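Local coordinates for kappa-carrageenase (Pseudoalteromonas carrageenovora, PDB 1DYP), which hydrolyses, as an endo-acting enzyme of glycosyl hydrolase family 16, the beta-1,4 linkages between D-galactose 4-sulfate and 3,6-anhydro-D-galactose in kappa-carrageenans, at residues Lys90-Asn96 / His222-Thr228; Ser1-Pro5 / Val265-Val269; Ile104-Thr109 / Gly255-Met260. The protein carries 1 engineered substitution. The contacts are given in a common frame with arbitrary orientation. Numbering follows the deposited sequence.

Contact 1 of 3, residues Lys90-Asn96 / His222-Thr228; sequences KSRATGN and HRQMNLT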
# COMPACT_ATOMS: atom_id res chain seq x y z
N LYS A 90 -6.50 -2.39 -7.02
CA LYS A 90 -5.60 -3.53 -6.86
C LYS A 90 -5.47 -4.24 -8.21
O LYS A 90 -6.46 -4.68 -8.78
CB LYS A 90 -6.17 -4.49 -5.82
CG LYS A 90 -5.37 -5.76 -5.56
CD LYS A 90 -6.17 -6.69 -4.66
CE LYS A 90 -5.46 -7.99 -4.36
NZ LYS A 90 -6.32 -8.87 -3.50
N SER A 91 -4.24 -4.37 -8.71
CA SER A 91 -4.06 -5.02 -10.00
C SER A 91 -4.46 -6.48 -9.94
O SER A 91 -4.18 -7.16 -8.95
CB SER A 91 -2.60 -4.90 -10.48
OG SER A 91 -1.73 -5.75 -9.74
N ARG A 92 -5.13 -6.95 -10.98
CA ARG A 92 -5.54 -8.34 -11.01
C ARG A 92 -4.30 -9.18 -11.29
O ARG A 92 -4.18 -10.31 -10.80
CB ARG A 92 -6.62 -8.55 -12.07
CG ARG A 92 -7.91 -7.81 -11.75
CD ARG A 92 -8.99 -8.06 -12.78
NE ARG A 92 -10.13 -7.15 -12.62
CZ ARG A 92 -11.00 -7.22 -11.62
NH1 ARG A 92 -10.89 -8.15 -10.69
NH2 ARG A 92 -12.00 -6.35 -11.56
N ALA A 93 -3.38 -8.63 -12.07
CA ALA A 93 -2.13 -9.32 -12.39
C ALA A 93 -1.18 -9.25 -11.21
O ALA A 93 -1.26 -8.33 -10.38
CB ALA A 93 -1.49 -8.68 -13.62
N THR A 94 -0.27 -10.21 -11.13
CA THR A 94 0.70 -10.25 -10.04
C THR A 94 2.11 -10.29 -10.58
O THR A 94 2.34 -10.51 -11.77
CB THR A 94 0.51 -11.50 -9.15
OG1 THR A 94 0.82 -12.68 -9.91
CG2 THR A 94 -0.92 -11.60 -8.64
N GLY A 95 3.07 -10.07 -9.68
CA GLY A 95 4.47 -10.11 -10.06
C GLY A 95 5.34 -9.87 -8.84
O GLY A 95 4.83 -9.81 -7.72
N ASN A 96 6.64 -9.77 -9.06
CA ASN A 96 7.56 -9.51 -7.96
C ASN A 96 8.70 -8.60 -8.36
O ASN A 96 8.70 -7.42 -8.02
CB ASN A 96 8.10 -10.82 -7.36
CG ASN A 96 8.46 -11.87 -8.40
OD1 ASN A 96 8.85 -11.55 -9.52
ND2 ASN A 96 8.35 -13.14 -8.02
N HIS A 222 9.57 -12.67 -2.39
CA HIS A 222 9.70 -13.29 -3.71
C HIS A 222 8.37 -13.85 -4.20
O HIS A 222 8.29 -14.40 -5.31
CB HIS A 222 10.75 -14.40 -3.68
CG HIS A 222 12.09 -13.96 -3.19
ND1 HIS A 222 12.47 -14.06 -1.87
CD2 HIS A 222 13.14 -13.38 -3.83
CE1 HIS A 222 13.68 -13.56 -1.72
NE2 HIS A 222 14.11 -13.15 -2.90
N ARG A 223 7.33 -13.73 -3.38
CA ARG A 223 6.02 -14.22 -3.76
C ARG A 223 5.37 -13.31 -4.79
O ARG A 223 5.81 -12.18 -5.00
CB ARG A 223 5.11 -14.32 -2.53
CG ARG A 223 5.45 -15.47 -1.60
CD ARG A 223 4.56 -15.45 -0.36
NE ARG A 223 3.14 -15.58 -0.68
CZ ARG A 223 2.56 -16.71 -1.09
NH1 ARG A 223 3.27 -17.82 -1.23
NH2 ARG A 223 1.26 -16.72 -1.34
N GLN A 224 4.32 -13.82 -5.43
CA GLN A 224 3.57 -13.07 -6.43
C GLN A 224 2.71 -12.06 -5.68
O GLN A 224 1.92 -12.44 -4.80
CB GLN A 224 2.68 -14.02 -7.23
CG GLN A 224 3.45 -14.91 -8.19
CD GLN A 224 4.10 -14.12 -9.30
OE1 GLN A 224 3.47 -13.28 -9.94
NE2 GLN A 224 5.39 -14.37 -9.53
N MSE A 225 2.85 -10.79 -6.02
CA MSE A 225 2.10 -9.74 -5.33
C MSE A 225 1.30 -8.86 -6.28
O MSE A 225 1.73 -8.56 -7.39
CB MSE A 225 3.08 -8.88 -4.53
CG MSE A 225 3.92 -9.69 -3.55
SE MSE A 225 5.38 -8.71 -2.74
CE MSE A 225 6.67 -8.94 -4.15
N ASN A 226 0.11 -8.46 -5.82
CA ASN A 226 -0.77 -7.59 -6.59
C ASN A 226 -0.41 -6.15 -6.29
O ASN A 226 -0.35 -5.75 -5.13
CB ASN A 226 -2.24 -7.82 -6.23
CG ASN A 226 -2.69 -9.23 -6.52
OD1 ASN A 226 -2.39 -10.17 -5.77
ND2 ASN A 226 -3.42 -9.40 -7.62
N LEU A 227 -0.19 -5.36 -7.34
CA LEU A 227 0.17 -3.96 -7.18
C LEU A 227 -1.07 -3.18 -6.75
O LEU A 227 -2.11 -3.25 -7.40
CB LEU A 227 0.71 -3.40 -8.49
CG LEU A 227 1.43 -2.06 -8.37
CD1 LEU A 227 2.58 -2.17 -7.37
CD2 LEU A 227 1.94 -1.65 -9.74
N THR A 228 -0.94 -2.43 -5.66
CA THR A 228 -2.08 -1.72 -5.11
C THR A 228 -1.89 -0.25 -4.75
O THR A 228 -0.83 0.17 -4.29
CB THR A 228 -2.56 -2.47 -3.85
OG1 THR A 228 -2.64 -3.87 -4.14
CG2 THR A 228 -3.93 -1.97 -3.40
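Lys90 faces Thr228 in an antiparallel non-hydrogen-bonded pair, their CA atoms 4.3 Å apart. Its fully extended side chain runs over the sheet: CG lies 3.6 Å from Thr228 OG1 and CE 3.7 Å from Asn226 CG, so the methylenes pack locally while NZ reaches on to Glu36 and Tyr120. At Ser91 the main chain gives N to Leu227 O (2.7 Å). The small hydroxyl then does two jobs: Ser91 OG accepts a bent bond from Leu227 N (2.9 Å) and donates to Ala93 O (2.7 Å), within the corner that the chain turns at Arg92 and Ala93. Asn226 ND2 donates to Ser91 O (2.7 Å). Beyond the corner, Thr94 OG1 donates to Gln224 OE1 (2.7 Å), an added side-chain link. Gly95, whose fully stretched backbone suits a residue without CB, forms a hydrogen-bonded pair with Met225: Gly95 N to Met225 O is 3.1 Å and Met225 N to Gly95 O 2.8 Å. Asn96 ND2 donates to His222 O (3.0 Å), and its CB meets the selenomethionine methyl, Met225 CE, at 4.0 Å. Strand 225-233 pairs with strands 75-95 and 113-120 in the family 16 sandwich, and Met225 packs on Ser136 and Ile138, which flank the nucleophile Glu137. At the corner, side-chain bonds from Ser91 and Asn226 thus supplement the backbone ladder, which resumes at Gly95 and Met225.

Contact 2 of 3, residues Ser1-Pro5 / Val265-Val269; sequences SMQPP and VRTWV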
# COMPACT_ATOMS: atom_id res chain seq x y z
N SER A 1 8.20 2.64 -25.49
CA SER A 1 9.66 2.83 -25.26
C SER A 1 9.92 3.49 -23.90
O SER A 1 11.06 3.60 -23.46
CB SER A 1 10.27 3.70 -26.36
OG SER A 1 9.72 5.00 -26.35
N MSE A 2 8.84 3.93 -23.26
CA MSE A 2 8.94 4.59 -21.96
C MSE A 2 9.82 3.77 -21.02
O MSE A 2 9.55 2.60 -20.76
CB MSE A 2 7.54 4.76 -21.36
CG MSE A 2 7.49 5.53 -20.06
SE MSE A 2 5.69 6.12 -19.68
CE MSE A 2 4.89 4.40 -19.31
N GLN A 3 10.88 4.40 -20.53
CA GLN A 3 11.84 3.74 -19.64
C GLN A 3 11.88 4.27 -18.21
O GLN A 3 11.64 5.45 -17.96
CB GLN A 3 13.24 3.83 -20.24
CG GLN A 3 13.39 3.17 -21.60
CD GLN A 3 13.26 1.66 -21.53
OE1 GLN A 3 14.07 0.99 -20.90
NE2 GLN A 3 12.24 1.13 -22.19
N PRO A 4 12.21 3.40 -17.24
CA PRO A 4 12.28 3.79 -15.83
C PRO A 4 13.45 4.73 -15.56
O PRO A 4 14.49 4.65 -16.21
CB PRO A 4 12.43 2.45 -15.11
CG PRO A 4 13.22 1.65 -16.09
CD PRO A 4 12.54 1.97 -17.40
N PRO A 5 13.30 5.65 -14.59
CA PRO A 5 14.32 6.63 -14.22
C PRO A 5 15.65 6.05 -13.72
O PRO A 5 16.67 6.72 -13.76
CB PRO A 5 13.62 7.46 -13.15
CG PRO A 5 12.71 6.47 -12.50
CD PRO A 5 12.13 5.75 -13.69
N VAL A 265 0.83 5.06 -12.69
CA VAL A 265 1.56 3.98 -12.04
C VAL A 265 2.23 3.26 -13.20
O VAL A 265 1.59 2.97 -14.21
CB VAL A 265 0.62 3.03 -11.24
CG1 VAL A 265 -0.48 2.48 -12.13
CG2 VAL A 265 1.45 1.89 -10.64
N ARG A 266 3.53 3.03 -13.07
CA ARG A 266 4.28 2.36 -14.13
C ARG A 266 5.12 1.24 -13.54
O ARG A 266 5.79 1.42 -12.53
CB ARG A 266 5.19 3.38 -14.83
CG ARG A 266 4.41 4.46 -15.56
CD ARG A 266 5.26 5.65 -15.91
NE ARG A 266 4.46 6.70 -16.54
CZ ARG A 266 4.89 7.93 -16.79
NH1 ARG A 266 6.13 8.29 -16.47
NH2 ARG A 266 4.08 8.81 -17.37
N THR A 267 5.07 0.08 -14.19
CA THR A 267 5.83 -1.08 -13.74
C THR A 267 6.65 -1.61 -14.91
O THR A 267 6.13 -1.79 -16.01
CB THR A 267 4.90 -2.18 -13.23
OG1 THR A 267 4.12 -1.68 -12.14
CG2 THR A 267 5.70 -3.39 -12.76
N TRP A 268 7.93 -1.85 -14.65
CA TRP A 268 8.86 -2.35 -15.67
C TRP A 268 9.63 -3.56 -15.16
O TRP A 268 9.85 -3.71 -13.96
CB TRP A 268 9.91 -1.30 -16.01
CG TRP A 268 9.46 -0.08 -16.72
CD1 TRP A 268 9.40 0.11 -18.07
CD2 TRP A 268 9.14 1.18 -16.12
NE1 TRP A 268 9.07 1.42 -18.35
CE2 TRP A 268 8.91 2.10 -17.17
CE3 TRP A 268 9.04 1.62 -14.79
CZ2 TRP A 268 8.58 3.43 -16.93
CZ3 TRP A 268 8.71 2.95 -14.56
CH2 TRP A 268 8.49 3.84 -15.62
N VAL A 269 10.06 -4.40 -16.10
CA VAL A 269 10.87 -5.56 -15.78
C VAL A 269 12.10 -5.44 -16.68
O VAL A 269 11.97 -5.28 -17.90
CB VAL A 269 10.13 -6.88 -16.06
CG1 VAL A 269 11.10 -8.06 -15.96
CG2 VAL A 269 9.00 -7.06 -15.06
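Pro4 lies flat over the indole of Trp268: its CD sits 3.5 Å from the centroid of the five-membered ring, only 3° off the ring normal, a CH-pi contact, and its CB meets Trp268 CE3 at 3.5 Å. Proline suits the place because its rigid ring offers a flat apolar surface and its slightly polarised CD hydrogens point at the electron-rich indole. The edge of the same indole is used too. Trp268 NE1 donates to Met2 O (2.7 Å, 155°), so the one polar atom of a buried ring is satisfied by the backbone of the tail. Selenomethionine Met2 extends the apolar cover, with CG 3.9 Å from Trp268 CZ2, and then lays its long flexible side chain over one face of the Arg266 guanidinium, SE lying 3.4 Å from NE. That guanidinium is held by a salt bridge to Glu22, itself a cadmium ligand. Within the tail, Gln3 NE2 donates to Ser1 O (3.0 Å), while Gln3 OE1 receives Trp13 N and ties the tail to strand 13-15. Arg266 and Trp268, two residues apart, share the strand face that meets the tail; Val265 and Thr267 turn to the other, against Leu227. The arrangement is that of a chain terminus strapped over the outer face of a beta-sandwich, here the jelly roll of family 16 glycoside hydrolases.

Contact 3 of 3, residues Ile104-Thr109 / Gly255-Met260; sequences IKGAST and GFPTSM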
# COMPACT_ATOMS: atom_id res chain seq x y z
N ILE A 104 2.15 10.37 -7.07
CA ILE A 104 1.06 10.58 -6.12
C ILE A 104 1.04 11.91 -5.39
O ILE A 104 2.07 12.50 -5.10
CB ILE A 104 1.11 9.46 -5.04
CG1 ILE A 104 0.94 8.10 -5.71
CG2 ILE A 104 0.05 9.70 -3.98
CD1 ILE A 104 1.28 6.93 -4.80
N LYS A 105 -0.18 12.36 -5.10
CA LYS A 105 -0.41 13.58 -4.34
C LYS A 105 -1.21 13.08 -3.13
O LYS A 105 -2.23 12.42 -3.30
CB LYS A 105 -1.24 14.56 -5.15
CG LYS A 105 -1.56 15.86 -4.45
CD LYS A 105 -2.30 16.74 -5.44
CE LYS A 105 -2.72 18.06 -4.89
NZ LYS A 105 -3.37 18.82 -5.99
N GLY A 106 -0.72 13.38 -1.93
CA GLY A 106 -1.41 12.93 -0.74
C GLY A 106 -2.72 13.64 -0.47
O GLY A 106 -3.03 14.66 -1.10
N ALA A 107 -3.51 13.10 0.45
CA ALA A 107 -4.78 13.70 0.82
C ALA A 107 -4.47 14.95 1.65
O ALA A 107 -3.49 14.97 2.39
CB ALA A 107 -5.61 12.71 1.64
N SER A 108 -5.31 15.97 1.54
CA SER A 108 -5.07 17.22 2.26
C SER A 108 -5.22 17.08 3.77
O SER A 108 -4.51 17.74 4.53
CB SER A 108 -6.01 18.31 1.76
OG SER A 108 -7.36 18.02 2.09
N THR A 109 -6.14 16.23 4.20
CA THR A 109 -6.38 16.04 5.63
C THR A 109 -5.28 15.25 6.33
O THR A 109 -4.81 14.23 5.84
CB THR A 109 -7.73 15.33 5.84
OG1 THR A 109 -8.78 16.19 5.38
CG2 THR A 109 -7.96 15.01 7.32
N GLY A 255 -12.94 17.29 7.70
CA GLY A 255 -11.75 16.85 6.99
C GLY A 255 -12.08 15.77 5.97
O GLY A 255 -11.19 15.28 5.28
N PHE A 256 -13.35 15.40 5.89
CA PHE A 256 -13.79 14.39 4.94
C PHE A 256 -14.90 14.96 4.07
O PHE A 256 -15.69 15.79 4.52
CB PHE A 256 -14.28 13.13 5.66
CG PHE A 256 -13.21 12.42 6.43
CD1 PHE A 256 -12.89 12.82 7.72
CD2 PHE A 256 -12.47 11.40 5.84
CE1 PHE A 256 -11.85 12.20 8.42
CE2 PHE A 256 -11.43 10.78 6.52
CZ PHE A 256 -11.12 11.18 7.82
N PRO A 257 -14.99 14.51 2.81
CA PRO A 257 -14.10 13.53 2.18
C PRO A 257 -12.71 14.09 1.91
O PRO A 257 -12.53 15.31 1.81
CB PRO A 257 -14.83 13.19 0.89
CG PRO A 257 -15.45 14.50 0.52
CD PRO A 257 -16.01 14.98 1.85
N THR A 258 -11.74 13.19 1.81
CA THR A 258 -10.37 13.58 1.52
C THR A 258 -9.87 12.51 0.55
O THR A 258 -10.21 11.34 0.69
CB THR A 258 -9.51 13.67 2.80
OG1 THR A 258 -8.27 14.32 2.49
CG2 THR A 258 -9.25 12.30 3.39
N SER A 259 -9.05 12.91 -0.41
CA SER A 259 -8.57 11.96 -1.40
C SER A 259 -7.13 12.11 -1.83
O SER A 259 -6.58 13.21 -1.84
CB SER A 259 -9.46 12.04 -2.64
OG SER A 259 -9.47 13.36 -3.14
N MSE A 260 -6.53 10.98 -2.20
CA MSE A 260 -5.17 10.96 -2.67
C MSE A 260 -5.39 10.87 -4.18
O MSE A 260 -6.42 10.35 -4.63
CB MSE A 260 -4.45 9.69 -2.18
CG MSE A 260 -5.05 8.41 -2.74
SE MSE A 260 -4.18 6.79 -2.15
CE MSE A 260 -2.70 6.74 -3.37
O HOH W 1 -9.89 17.04 2.54
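Hydrogen bonding is concentrated at Thr109. Its OG1 donates to Gly255 O (2.6 Å), and its backbone N makes a weak bond to Thr258 OG1 (3.3 Å). A water knits this end together, 2.8 Å from Ser108 OG and 3.2 Å from each of Thr109 OG1, Pro257 O and Thr258 OG1; small hydroxyl residues suit a junction of this kind. Toward and just past the end of strand 98-105, CA-H...O contacts link the backbones, Met260 CA to Lys105 O at 3.3 Å and Ala107 CA to Ser259 O at 3.2 Å. Apolar packing is lighter: Ile104 CG2 touches selenomethionine Met260 CE at 4.1 Å. Steric fit explains two small residues. Ala107 allows a close van der Waals approach, CB to Thr258 OG1 at 3.2 Å; Gly255 has a positive phi of 91° that would jam a CB against the preceding carbonyl, and its ideal CB would lie 3.1 Å from Thr109 CG2. The backbone O of Ser259 is a ligand of a bound cadmium ion. The segments run antiparallel, 174° apart, in neighbouring strands of the family 16 jelly-roll sandwich, meeting where strand 98-105 gives way to a loop and strand 258-270 emerges from one.

Contacts 1 and 2 meet across the core of this catalytic domain's sandwich: Leu227 CD2 packs 3.2 Å from Thr267 OG1 and 3.7 Å from Val265 CG2, although the contacts' centres are about 16 Å apart. Contact 3 uses the start of strand 258-270 and contact 2 its later part, centres about 26 Å apart; contacts 1 and 3 are about 25 Å apart, centre to centre. Between side chains, Met225 of contact 1 is about 6 Å from the nucleophile Glu137; in contact 3, Met260 is about 10 Å from the proton donor Glu142. Ser259 O of contact 3 ligates cadmium, and the Arg266 side chain of contact 2 is about 6 Å from a cadmium ion.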